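Local atomic coordinates of levoglucosan dehydrogenase (Pseudarthrobacter phenanthrenivorans, PDB entry 6A3F), a protein that catalyses the NAD(+)-dependent oxidation of levoglucosan to 3-dehydrolevoglucosan, working as a homotetramer of the Gfo/Idh/MocA family. Residues Ala112-Gly117 against Lys143-Met148; Leu175-Thr180 against Thr212-Met217; Arg219-Glu224 against Phe297-Thr302. All coordinates share one frame; numbering follows the deposited sequence.

Interaction 1. Residues Ala112-Gly117 against Lys143-Met148; sequences AAAEAG and KNIVHM
Ile145 lays one branch on the last turn of helix 106-115 and the other on Gly117, just beyond its end. The longer arm ends in CD1, which lies 3.9 Å from Ala114 CA and also touches the methyl CB of Ala114 at 4.1 Å. That arm is placed by a chi1 of 62°, which sets CG1 between the backbone N and the carbonyl carbon, and by an extended chi2. This is the close-packed part: Ala114 is buried, and Ala139 and Val140 of helix 130-141 pack against it as well.

Toward solvent the fit is looser. The shorter branch, Ile145 CG2, rests 3.7 Å from Gly117 O. Lys143 bends at chi2 and chi4 and runs past the helix end, its CE 3.8 Å from Ala114 O, while its ammonium bonds to the carbonyl of Ala139. No hydrogen bond joins the two segments.

With positive phi (76°) and two bonds back into the last turn, one of them Gly117 N to Ala114 O at 3.0 Å, Gly117 closes the helix in a Schellman motif. The whole is a helix C-terminus packed beside the lead-in to strand 147-149, the outermost, within this chain, of the Rossmann sheet.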
loop_
_atom_site.group_PDB
_atom_site.type_symbol
_atom_site.label_atom_id
_atom_site.label_comp_id
_atom_site.label_asym_id
_atom_site.label_seq_id
_atom_site.Cartn_x
_atom_site.Cartn_y
_atom_site.Cartn_z
ATOM N N ALA B 112 22.614 42.122 -0.463
ATOM C CA ALA B 112 22.752 43.083 -1.547
ATOM C C ALA B 112 21.393 43.355 -2.210
ATOM O O ALA B 112 21.031 44.540 -2.440
ATOM C CB ALA B 112 23.793 42.611 -2.534
ATOM N N ALA B 113 20.623 42.296 -2.501
ATOM C CA ALA B 113 19.254 42.456 -3.026
ATOM C C ALA B 113 18.340 43.198 -2.030
ATOM O O ALA B 113 17.533 44.037 -2.419
ATOM C CB ALA B 113 18.681 41.088 -3.342
ATOM N N ALA B 114 18.398 42.862 -0.752
ATOM C CA ALA B 114 17.588 43.571 0.251
ATOM C C ALA B 114 17.920 45.080 0.234
ATOM O O ALA B 114 17.028 45.919 0.264
ATOM C CB ALA B 114 17.826 42.992 1.627
ATOM N N GLU B 115 19.191 45.400 0.128
ATOM C CA GLU B 115 19.610 46.836 0.189
ATOM C C GLU B 115 19.184 47.536 -1.110
ATOM O O GLU B 115 18.949 48.717 -1.101
ATOM C CB GLU B 115 21.116 46.933 0.481
ATOM C CG GLU B 115 21.477 46.702 1.941
ATOM C CD GLU B 115 22.972 46.512 2.169
ATOM O OE1 GLU B 115 23.736 46.630 1.179
ATOM O OE2 GLU B 115 23.383 46.247 3.329
ATOM N N ALA B 116 19.064 46.822 -2.224
ATOM C CA ALA B 116 18.563 47.391 -3.468
ATOM C C ALA B 116 17.023 47.372 -3.523
ATOM O O ALA B 116 16.461 47.724 -4.546
ATOM C CB ALA B 116 19.156 46.655 -4.643
ATOM N N GLY B 117 16.328 46.948 -2.475
ATOM C CA GLY B 117 14.837 47.021 -2.429
ATOM C C GLY B 117 14.154 45.950 -3.285
ATOM O O GLY B 117 13.017 46.138 -3.736
ATOM N N LYS B 143 12.650 46.100 5.875
ATOM C CA LYS B 143 12.392 46.676 4.543
ATOM C C LYS B 143 10.942 46.398 4.148
ATOM O O LYS B 143 10.273 45.553 4.762
ATOM C CB LYS B 143 13.326 46.087 3.488
ATOM C CG LYS B 143 14.816 46.274 3.732
ATOM C CD LYS B 143 15.278 47.701 3.706
ATOM C CE LYS B 143 16.786 47.794 3.597
ATOM N NZ LYS B 143 17.443 46.959 4.630
ATOM N N ASN B 144 10.485 47.080 3.109
ATOM C CA ASN B 144 9.143 46.854 2.587
ATOM C C ASN B 144 9.234 45.890 1.387
ATOM O O ASN B 144 8.910 46.229 0.205
ATOM C CB ASN B 144 8.470 48.185 2.260
ATOM C CG ASN B 144 7.026 48.015 1.833
ATOM O OD1 ASN B 144 6.313 47.163 2.365
ATOM N ND2 ASN B 144 6.591 48.813 0.870
ATOM N N ILE B 145 9.714 44.684 1.670
ATOM C CA ILE B 145 9.921 43.722 0.585
ATOM C C ILE B 145 9.411 42.359 1.039
ATOM O O ILE B 145 9.312 42.090 2.244
ATOM C CB ILE B 145 11.403 43.653 0.183
ATOM C CG1 ILE B 145 12.285 43.183 1.345
ATOM C CG2 ILE B 145 11.849 44.987 -0.373
ATOM C CD1 ILE B 145 13.767 43.179 1.062
ATOM N N VAL B 146 9.080 41.529 0.064
ATOM C CA VAL B 146 8.624 40.194 0.340
ATOM C C VAL B 146 9.853 39.295 0.288
ATOM O O VAL B 146 10.638 39.359 -0.694
ATOM C CB VAL B 146 7.569 39.747 -0.682
ATOM C CG1 VAL B 146 7.182 38.283 -0.441
ATOM C CG2 VAL B 146 6.352 40.657 -0.633
ATOM N N HIS B 147 10.039 38.521 1.330
ATOM C CA HIS B 147 11.142 37.584 1.390
ATOM C C HIS B 147 10.607 36.177 1.685
ATOM O O HIS B 147 9.791 35.993 2.612
ATOM C CB HIS B 147 12.180 38.014 2.445
ATOM C CG HIS B 147 11.613 38.471 3.742
ATOM N ND1 HIS B 147 11.535 37.650 4.827
ATOM C CD2 HIS B 147 11.135 39.678 4.128
ATOM C CE1 HIS B 147 11.015 38.321 5.834
ATOM N NE2 HIS B 147 10.775 39.580 5.428
ATOM N N MET B 148 11.143 35.197 0.958
ATOM C CA MET B 148 10.625 33.809 1.050
ATOM C C MET B 148 11.779 32.814 0.966
ATOM O O MET B 148 12.705 32.976 0.161
ATOM C CB MET B 148 9.631 33.552 -0.085
ATOM C CG MET B 148 8.715 32.356 0.132
ATOM S SD MET B 148 7.559 32.154 -1.214
ATOM C CE MET B 148 6.460 30.912 -0.511
#

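Interaction 2. Residues Leu175-Thr180 against Thr212-Met217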
loop_
_atom_site.group_PDB
_atom_site.type_symbol
_atom_site.label_atom_id
_atom_site.label_comp_id
_atom_site.label_asym_id
_atom_site.label_seq_id
_atom_site.Cartn_x
_atom_site.Cartn_y
_atom_site.Cartn_z
ATOM N N LEU B 175 -0.223 15.709 20.134
ATOM C CA LEU B 175 0.600 15.148 21.186
ATOM C C LEU B 175 2.013 14.840 20.671
ATOM O O LEU B 175 2.995 15.072 21.389
ATOM C CB LEU B 175 -0.041 13.872 21.696
ATOM C CG LEU B 175 -1.494 14.000 22.095
ATOM C CD1 LEU B 175 -2.006 12.655 22.568
ATOM C CD2 LEU B 175 -1.661 15.128 23.122
ATOM N N SER B 176 2.105 14.221 19.473
ATOM C CA SER B 176 3.337 13.601 19.052
ATOM C C SER B 176 3.473 13.736 17.524
ATOM O O SER B 176 2.502 13.643 16.762
ATOM C CB SER B 176 3.387 12.163 19.531
ATOM O OG SER B 176 4.707 11.641 19.552
ATOM N N PHE B 177 4.718 14.026 17.087
ATOM C CA PHE B 177 5.082 14.208 15.691
ATOM C C PHE B 177 6.314 13.356 15.381
ATOM O O PHE B 177 7.280 13.312 16.147
ATOM C CB PHE B 177 5.373 15.693 15.384
ATOM C CG PHE B 177 5.985 15.999 14.029
ATOM C CD1 PHE B 177 7.346 15.865 13.809
ATOM C CD2 PHE B 177 5.194 16.368 12.949
ATOM C CE1 PHE B 177 7.888 16.103 12.555
ATOM C CE2 PHE B 177 5.746 16.660 11.717
ATOM C CZ PHE B 177 7.095 16.508 11.510
ATOM N N ARG B 178 6.259 12.687 14.232
ATOM C CA ARG B 178 7.377 11.896 13.678
ATOM C C ARG B 178 7.563 12.427 12.264
ATOM O O ARG B 178 6.601 12.401 11.496
ATOM C CB ARG B 178 7.103 10.376 13.720
ATOM C CG ARG B 178 8.113 9.515 12.946
ATOM C CD ARG B 178 9.556 9.714 13.467
ATOM N NE ARG B 178 10.497 8.786 12.850
ATOM C CZ ARG B 178 11.781 8.668 13.132
ATOM N NH1 ARG B 178 12.332 9.408 14.092
ATOM N NH2 ARG B 178 12.490 7.813 12.408
ATOM N N GLY B 179 8.758 12.872 11.899
ATOM C CA GLY B 179 8.978 13.276 10.512
ATOM C C GLY B 179 10.288 12.740 9.981
ATOM O O GLY B 179 11.291 12.655 10.722
ATOM N N THR B 180 10.275 12.305 8.701
ATOM C CA THR B 180 11.508 11.738 8.148
ATOM C C THR B 180 11.734 12.266 6.733
ATOM O O THR B 180 10.824 12.706 6.050
ATOM C CB THR B 180 11.563 10.215 8.138
ATOM O OG1 THR B 180 10.696 9.691 7.129
ATOM C CG2 THR B 180 11.364 9.593 9.506
ATOM N N THR B 212 15.944 20.068 7.041
ATOM C CA THR B 212 15.306 21.385 7.133
ATOM C C THR B 212 13.904 21.353 6.505
ATOM O O THR B 212 13.020 22.066 6.979
ATOM C CB THR B 212 16.187 22.469 6.508
ATOM O OG1 THR B 212 16.472 22.017 5.188
ATOM C CG2 THR B 212 17.491 22.705 7.266
ATOM N N HIS B 213 13.706 20.565 5.438
ATOM C CA HIS B 213 12.353 20.439 4.836
ATOM C C HIS B 213 11.360 19.881 5.870
ATOM O O HIS B 213 10.196 20.341 6.004
ATOM C CB HIS B 213 12.405 19.557 3.580
ATOM C CG HIS B 213 13.022 20.187 2.385
ATOM N ND1 HIS B 213 12.521 21.310 1.843
ATOM C CD2 HIS B 213 14.061 19.789 1.589
ATOM C CE1 HIS B 213 13.247 21.624 0.769
ATOM N NE2 HIS B 213 14.201 20.705 0.590
ATOM N N VAL B 214 11.809 18.881 6.613
ATOM C CA VAL B 214 10.982 18.229 7.628
ATOM C C VAL B 214 10.770 19.168 8.813
ATOM O O VAL B 214 9.669 19.212 9.373
ATOM C CB VAL B 214 11.562 16.880 8.082
ATOM C CG1 VAL B 214 10.672 16.193 9.127
ATOM C CG2 VAL B 214 11.745 15.983 6.868
ATOM N N ILE B 215 11.821 19.876 9.225
ATOM C CA ILE B 215 11.708 20.846 10.330
ATOM C C ILE B 215 10.700 21.939 9.981
ATOM O O ILE B 215 9.851 22.270 10.828
ATOM C CB ILE B 215 13.104 21.418 10.694
ATOM C CG1 ILE B 215 13.968 20.303 11.289
ATOM C CG2 ILE B 215 13.011 22.604 11.614
ATOM C CD1 ILE B 215 15.421 20.659 11.337
ATOM N N ASP B 216 10.704 22.414 8.726
ATOM C CA ASP B 216 9.736 23.408 8.279
ATOM C C ASP B 216 8.321 22.855 8.419
ATOM O O ASP B 216 7.397 23.548 8.961
ATOM C CB ASP B 216 9.968 23.913 6.843
ATOM C CG ASP B 216 8.856 24.847 6.389
ATOM O OD1 ASP B 216 8.805 26.023 6.854
ATOM O OD2 ASP B 216 7.949 24.386 5.643
ATOM N N MET B 217 8.140 21.595 8.013
ATOM C CA MET B 217 6.820 20.949 8.196
ATOM C C MET B 217 6.425 20.853 9.670
ATOM O O MET B 217 5.269 21.033 9.957
ATOM C CB MET B 217 6.767 19.547 7.580
ATOM C CG MET B 217 6.699 19.597 6.115
ATOM S SD MET B 217 6.482 17.942 5.330
ATOM C CE MET B 217 6.841 18.445 3.649
#
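Val214 presses both its methyls against the strand backbone at Gly179 and Thr180. CG1 sits 3.6 Å from Gly179 C, and CG2 reaches 3.5 Å from Thr180 O. With CG1 anti to the backbone N (chi1 -179°), the methyls span from Gly179 CA to the Thr180 carbonyl. Gly179 CA lies 6.1 Å from Val214 CA, a closeness possible because the glycine has no side chain to strike Val214 CG1. Phe177, two residues earlier on the same side of the strand, adds a looser touch, its CZ 4.3 Å from Val214 CG1.

Around this core the second shell is mostly apolar. Val282 of the adjacent strand touches both Phe177 and Val214, and Phe297 and Ile299 pack on the Phe177 ring from the other neighbouring strand. The segment axes run nearly antiparallel, at 153° and 8.1 Å apart. Thr180 turns its CB away from the helix, and its OG1 is hydrogen-bonded to Thr296. On that other face of the sheet, Ser176 OG bonds to Glu267 of a second subunit.

Immediately before Val214, His213 binds levoglucosan and meets Tyr153, which also binds levoglucosan, edge to face. The contact itself has no hydrogen bond or ion pair; its chemistry is methyl against peptide and ring, so shape fit and burial, without directional bonds, hold helix 206-221 close to the sheet.

Interaction 3. Residues Arg219-Glu224 against Phe297-Thr302; sequences RYLVGE and FEIHGT
The Phe297 ring takes Leu221 CD1 over one face, the methyl 3.5 Å above the plane and offset toward the rim. Measured to the ring centroid the separation is 3.7 Å, only 18° off the normal, a clear CH-pi contact. The methyl is nearest the far side of the ring, with CZ and CE2 each at 3.6 Å, and the two side chains cross at about a right angle. The Phe308 ring also meets that of Phe297. Phe297 stands up to meet Leu221 because chi1 of 57° sets CG between the backbone N and the carbonyl carbon. The same Leu221 CD1 also lies 3.9 Å from Ile299 CD1, so one methyl is shared between an aromatic and an aliphatic neighbour two residues apart on the strand.

The other flat groups are engaged at their edges, within their own segments. Arg219 offers its guanidinium side-on to Glu224: NE bonds to OE1 and NH2 to OE2, each at 2.9 Å, on the syn side. This salt bridge spans the helix end, where Gly223 turns with positive phi; NH1 of Arg219 also pairs with Asp382. His300, on the strand, directs NE2 to Glu298 OE2 at 2.7 Å, an anti-side bond with an angle of 168°. In all three bonds the donor sits somewhat out of the carboxylate plane, whereas the acceptor lies near the plane of the guanidinium or imidazole. Glu298 OE1 meanwhile forms a salt bridge with Arg291 of a second subunit.

Ala162 of helix 157-167 packs on Phe297 and Ile166 on Ile299. Across the contact the chemistry is purely apolar, consistent with burial holding the end of helix 206-221 on the sheet, while the salt bridges lie at the helix end and at the second subunit.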
loop_
_atom_site.group_PDB
_atom_site.type_symbol
_atom_site.label_atom_id
_atom_site.label_comp_id
_atom_site.label_asym_id
_atom_site.label_seq_id
_atom_site.Cartn_x
_atom_site.Cartn_y
_atom_site.Cartn_z
ATOM N N ARG B 219 7.300 22.862 12.071
ATOM C CA ARG B 219 6.952 24.208 12.553
ATOM C C ARG B 219 5.560 24.589 12.021
ATOM O O ARG B 219 4.744 25.203 12.723
ATOM C CB ARG B 219 8.032 25.198 12.138
ATOM C CG ARG B 219 9.318 25.091 12.941
ATOM C CD ARG B 219 10.260 26.232 12.532
ATOM N NE ARG B 219 9.758 27.521 12.975
ATOM C CZ ARG B 219 9.233 28.472 12.209
ATOM N NH1 ARG B 219 9.164 28.348 10.891
ATOM N NH2 ARG B 219 8.748 29.561 12.781
ATOM N N TYR B 220 5.286 24.205 10.776
ATOM C CA TYR B 220 4.027 24.576 10.082
ATOM C C TYR B 220 2.817 23.864 10.722
ATOM O O TYR B 220 1.752 24.457 10.943
ATOM C CB TYR B 220 4.189 24.291 8.587
ATOM C CG TYR B 220 2.986 24.487 7.697
ATOM C CD1 TYR B 220 2.266 25.677 7.696
ATOM C CD2 TYR B 220 2.543 23.469 6.866
ATOM C CE1 TYR B 220 1.169 25.870 6.868
ATOM C CE2 TYR B 220 1.460 23.652 6.006
ATOM C CZ TYR B 220 0.768 24.852 6.013
ATOM O OH TYR B 220 -0.295 25.014 5.181
ATOM N N LEU B 221 2.956 22.587 10.960
ATOM C CA LEU B 221 1.848 21.755 11.349
ATOM C C LEU B 221 1.743 21.679 12.875
ATOM O O LEU B 221 0.625 21.441 13.365
ATOM C CB LEU B 221 2.035 20.326 10.789
ATOM C CG LEU B 221 2.100 20.236 9.265
ATOM C CD1 LEU B 221 2.526 18.836 8.832
ATOM C CD2 LEU B 221 0.782 20.621 8.627
ATOM N N VAL B 222 2.872 21.705 13.620
ATOM C CA VAL B 222 2.856 21.472 15.082
ATOM C C VAL B 222 3.082 22.797 15.836
ATOM O O VAL B 222 2.248 23.194 16.657
ATOM C CB VAL B 222 3.888 20.428 15.531
ATOM C CG1 VAL B 222 3.815 20.148 17.019
ATOM C CG2 VAL B 222 3.704 19.143 14.759
ATOM N N GLY B 223 4.229 23.449 15.578
ATOM C CA GLY B 223 4.585 24.731 16.231
ATOM C C GLY B 223 6.093 24.839 16.448
ATOM O O GLY B 223 6.897 24.048 15.877
ATOM N N GLU B 224 6.495 25.787 17.309
ATOM C CA GLU B 224 7.890 26.070 17.485
ATOM C C GLU B 224 8.536 24.987 18.342
ATOM O O GLU B 224 7.923 24.366 19.179
ATOM C CB GLU B 224 8.089 27.434 18.163
ATOM C CG GLU B 224 7.577 28.615 17.378
ATOM C CD GLU B 224 8.380 28.994 16.135
ATOM O OE1 GLU B 224 9.314 28.239 15.741
ATOM O OE2 GLU B 224 8.013 30.022 15.517
ATOM N N PHE B 297 5.483 12.333 7.383
ATOM C CA PHE B 297 5.242 12.677 8.781
ATOM C C PHE B 297 4.063 11.850 9.254
ATOM O O PHE B 297 3.230 11.391 8.424
ATOM C CB PHE B 297 5.011 14.182 8.965
ATOM C CG PHE B 297 3.883 14.784 8.168
ATOM C CD1 PHE B 297 2.554 14.638 8.578
ATOM C CD2 PHE B 297 4.160 15.593 7.070
ATOM C CE1 PHE B 297 1.531 15.237 7.853
ATOM C CE2 PHE B 297 3.129 16.220 6.383
ATOM C CZ PHE B 297 1.823 16.024 6.770
ATOM N N GLU B 298 4.041 11.647 10.560
ATOM C CA GLU B 298 2.928 11.021 11.214
ATOM C C GLU B 298 2.649 11.850 12.457
ATOM O O GLU B 298 3.554 12.038 13.247
ATOM C CB GLU B 298 3.221 9.580 11.609
ATOM C CG GLU B 298 2.112 8.906 12.420
ATOM C CD GLU B 298 2.011 7.378 12.338
ATOM O OE1 GLU B 298 2.674 6.759 11.451
ATOM O OE2 GLU B 298 1.204 6.783 13.099
ATOM N N ILE B 299 1.431 12.330 12.549
ATOM C CA ILE B 299 1.010 13.158 13.657
ATOM C C ILE B 299 -0.079 12.449 14.446
ATOM O O ILE B 299 -1.075 11.997 13.860
ATOM C CB ILE B 299 0.548 14.537 13.191
ATOM C CG1 ILE B 299 1.675 15.324 12.506
ATOM C CG2 ILE B 299 -0.033 15.288 14.382
ATOM C CD1 ILE B 299 1.205 16.547 11.758
ATOM N N HIS B 300 0.097 12.358 15.773
ATOM C CA HIS B 300 -0.959 11.775 16.667
ATOM C C HIS B 300 -1.598 12.915 17.469
ATOM O O HIS B 300 -0.902 13.596 18.234
ATOM C CB HIS B 300 -0.413 10.695 17.574
ATOM C CG HIS B 300 0.307 9.602 16.851
ATOM N ND1 HIS B 300 1.411 8.964 17.369
ATOM C CD2 HIS B 300 0.074 9.044 15.654
ATOM C CE1 HIS B 300 1.818 8.040 16.496
ATOM N NE2 HIS B 300 1.024 8.068 15.450
ATOM N N GLY B 301 -2.894 13.135 17.226
ATOM C CA GLY B 301 -3.671 14.078 18.007
ATOM C C GLY B 301 -4.609 13.355 18.965
ATOM O O GLY B 301 -4.791 12.139 18.862
ATOM N N THR B 302 -5.302 14.111 19.825
ATOM C CA THR B 302 -6.176 13.455 20.801
ATOM C C THR B 302 -7.393 12.836 20.107
ATOM O O THR B 302 -8.045 11.971 20.723
ATOM C CB THR B 302 -6.596 14.426 21.919
ATOM O OG1 THR B 302 -7.193 15.527 21.251
ATOM C CG2 THR B 302 -5.414 14.870 22.748
#

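From the N terminus, interaction 1 comes first, closing a loop through strand 119-122 and helix 130-141 within the nucleotide-binding Rossmann domain. The chain then enters the C-terminal domain, where interaction 2 closes a slightly longer loop of 31 residues between strand 174-182 and helix 206-221, and interaction 3 a helix-free one of 72 residues, about half of it strand, from the end of that helix to strand 294-301. The three follow in series, none nested or crossed. Interactions 2 and 3 share helix and sheet; Arg178 O to Glu298 N, at 2.8 Å, is a probable hydrogen bond between their strands. Interaction 1 stands apart, centred about 29 Å from the centre of interaction 2.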